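PDB 2PFZ: putative exported protein from Bordetella pertussis Tohama I, which binds pyroglutamic acid as an extracytoplasmic solute receptor and probably delivers it to a tripartite ATP-independent periplasmic transporter. Local coordinates for residues Leu113-Ala118 / Asn208-Asn213. Residues are numbered along the deposited sequence; the frame is centred on the assembly and turned at random.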
loop_
_atom_site.group_PDB
_atom_site.type_symbol
_atom_site.label_atom_id
_atom_site.label_comp_id
_atom_site.label_asym_id
_atom_site.label_seq_id
_atom_site.Cartn_x
_atom_site.Cartn_y
_atom_site.Cartn_z
ATOM N N LEU A 113 7.937 2.877 -13.472
ATOM C CA LEU A 113 7.659 1.958 -12.360
ATOM C C LEU A 113 8.841 1.026 -12.176
ATOM O O LEU A 113 9.136 0.189 -13.045
ATOM C CB LEU A 113 6.398 1.144 -12.625
ATOM C CG LEU A 113 6.026 0.056 -11.600
ATOM C CD1 LEU A 113 5.813 0.643 -10.200
ATOM C CD2 LEU A 113 4.789 -0.706 -12.074
ATOM N N LEU A 114 9.515 1.141 -11.048
ATOM C CA LEU A 114 10.673 0.284 -10.815
ATOM C C LEU A 114 10.254 -1.066 -10.244
ATOM O O LEU A 114 10.620 -2.104 -10.769
ATOM C CB LEU A 114 11.743 0.979 -9.958
ATOM C CG LEU A 114 13.049 0.174 -9.821
ATOM C CD1 LEU A 114 13.780 0.091 -11.164
ATOM C CD2 LEU A 114 13.947 0.758 -8.796
ATOM N N TYR A 115 9.507 -1.051 -9.156
ATOM C CA TYR A 115 8.927 -2.269 -8.619
ATOM C C TYR A 115 7.756 -1.933 -7.711
ATOM O O TYR A 115 7.606 -0.790 -7.308
ATOM C CB TYR A 115 9.968 -3.093 -7.906
ATOM C CG TYR A 115 10.455 -2.571 -6.577
ATOM C CD1 TYR A 115 11.590 -1.751 -6.497
ATOM C CD2 TYR A 115 9.818 -2.945 -5.377
ATOM C CE1 TYR A 115 12.072 -1.315 -5.270
ATOM C CE2 TYR A 115 10.309 -2.517 -4.134
ATOM C CZ TYR A 115 11.432 -1.695 -4.100
ATOM O OH TYR A 115 11.925 -1.255 -2.886
ATOM N N SER A 116 6.910 -2.925 -7.438
ATOM C CA SER A 116 5.718 -2.707 -6.621
ATOM C C SER A 116 5.542 -3.900 -5.684
ATOM O O SER A 116 5.703 -5.049 -6.123
ATOM C CB SER A 116 4.478 -2.552 -7.512
ATOM O OG SER A 116 3.286 -2.233 -6.768
ATOM N N VAL A 117 5.283 -3.633 -4.397
ATOM C CA VAL A 117 5.045 -4.729 -3.474
ATOM C C VAL A 117 3.802 -4.562 -2.623
ATOM O O VAL A 117 3.467 -3.466 -2.223
ATOM C CB VAL A 117 6.302 -5.265 -2.675
ATOM C CG1 VAL A 117 7.674 -4.620 -3.066
ATOM C CG2 VAL A 117 6.073 -5.426 -1.184
ATOM N N ALA A 118 3.116 -5.674 -2.394
ATOM C CA ALA A 118 1.866 -5.646 -1.643
ATOM C C ALA A 118 2.125 -5.580 -0.150
ATOM O O ALA A 118 2.966 -6.302 0.368
ATOM C CB ALA A 118 1.029 -6.892 -1.956
ATOM N N ASN A 208 2.562 -0.653 -2.391
ATOM C CA ASN A 208 3.473 0.480 -2.631
ATOM C C ASN A 208 4.148 0.309 -3.978
ATOM O O ASN A 208 4.187 -0.804 -4.518
ATOM C CB ASN A 208 4.504 0.576 -1.503
ATOM C CG ASN A 208 3.891 1.064 -0.211
ATOM O OD1 ASN A 208 2.711 1.421 -0.169
ATOM N ND2 ASN A 208 4.678 1.077 0.854
ATOM N N ALA A 209 4.682 1.399 -4.523
ATOM C CA ALA A 209 5.408 1.346 -5.770
ATOM C C ALA A 209 6.594 2.268 -5.634
ATOM O O ALA A 209 6.487 3.380 -5.092
ATOM C CB ALA A 209 4.536 1.821 -6.941
ATOM N N VAL A 210 7.724 1.811 -6.155
ATOM C CA VAL A 210 8.896 2.672 -6.221
ATOM C C VAL A 210 8.954 3.225 -7.645
ATOM O O VAL A 210 9.030 2.461 -8.613
ATOM C CB VAL A 210 10.164 1.907 -5.846
ATOM C CG1 VAL A 210 11.416 2.766 -6.123
ATOM C CG2 VAL A 210 10.090 1.501 -4.364
ATOM N N LEU A 211 8.868 4.551 -7.741
ATOM C CA LEU A 211 8.816 5.277 -9.004
ATOM C C LEU A 211 10.150 5.942 -9.217
ATOM O O LEU A 211 10.821 6.306 -8.259
ATOM C CB LEU A 211 7.755 6.368 -8.960
ATOM C CG LEU A 211 6.364 6.042 -8.416
ATOM C CD1 LEU A 211 5.459 7.280 -8.615
ATOM C CD2 LEU A 211 5.769 4.815 -9.098
ATOM N N VAL A 212 10.508 6.096 -10.486
ATOM C CA VAL A 212 11.771 6.706 -10.886
ATOM C C VAL A 212 11.467 7.798 -11.908
ATOM O O VAL A 212 10.650 7.608 -12.836
ATOM C CB VAL A 212 12.736 5.640 -11.510
ATOM C CG1 VAL A 212 13.990 6.301 -12.079
ATOM C CG2 VAL A 212 13.152 4.609 -10.485
ATOM N N ASN A 213 12.108 8.953 -11.741
ATOM C CA ASN A 213 12.037 10.005 -12.752
ATOM C C ASN A 213 12.810 9.614 -14.038
ATOM O O ASN A 213 14.010 9.294 -13.972
ATOM C CB ASN A 213 12.566 11.331 -12.185
ATOM C CG ASN A 213 12.481 12.461 -13.191
ATOM O OD1 ASN A 213 13.386 12.647 -14.019
ATOM N ND2 ASN A 213 11.395 13.227 -13.129
HETATM O O HOH W 1 7.126 -1.005 -3.975
#
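Tyr115 and Val210 meet where an antiparallel strand pair takes in an extra residue, a worked example of how a beta bulge sets two residues, Leu114 and Tyr115, opposite one, Val210. The backbone of Val210 serves both: Leu114 N gives its hydrogen to Val210 O (2.8 Å), while Val210 N gives its own to Tyr115 O in a nearly straight bond, 170° at the hydrogen. On the sheet face that bears Tyr115 and Val210, Tyr115 CG sits between the backbone N and the carbonyl carbon (chi1 72°), and the ring lies against Val210, whose CG2 makes a CH-pi contact over one face, 3.9 Å from the ring centroid, leaning toward CZ and CE1. Val210 CG1, anti to its backbone N (chi1 171°), instead lies near Leu114 CD2; the Leu114 and Val210 side chains lie side by side and point the same way, and Leu114 CB also touches Val212 CG2 at 3.9 Å. Phe22 of helix 14-30 meets the Tyr115 ring edge-to-face.

The other sheet face carries Leu113, Ser116, Ala209 and Leu211. Leu113 reaches across with CD1, which rests 3.7 Å from Ala209 CB. Ser116 OG donates to Asn208 O at 2.8 Å, and Val117 N donates to the same oxygen from the opposite face of the carbonyl plane, so two protein donors hold it; a water adds weak bonds to this oxygen and to Tyr115 O. Asn208 N returns a bond to Val117 O (3.0 Å), completing the hydrogen-bonded pair.

Asn208 OD1 accepts from NE1 of Trp119, which lines the pyroglutamic acid pocket, and the Asn208 side chain lies about 6 Å from the ligand. Strand 207-213 is the middle of a three-stranded antiparallel sheet, between 61-65 and 111-118. The pairing contains a classic beta bulge in a family 7 solute-binding protein, with one end of the bulged ladder leading to the ligand site.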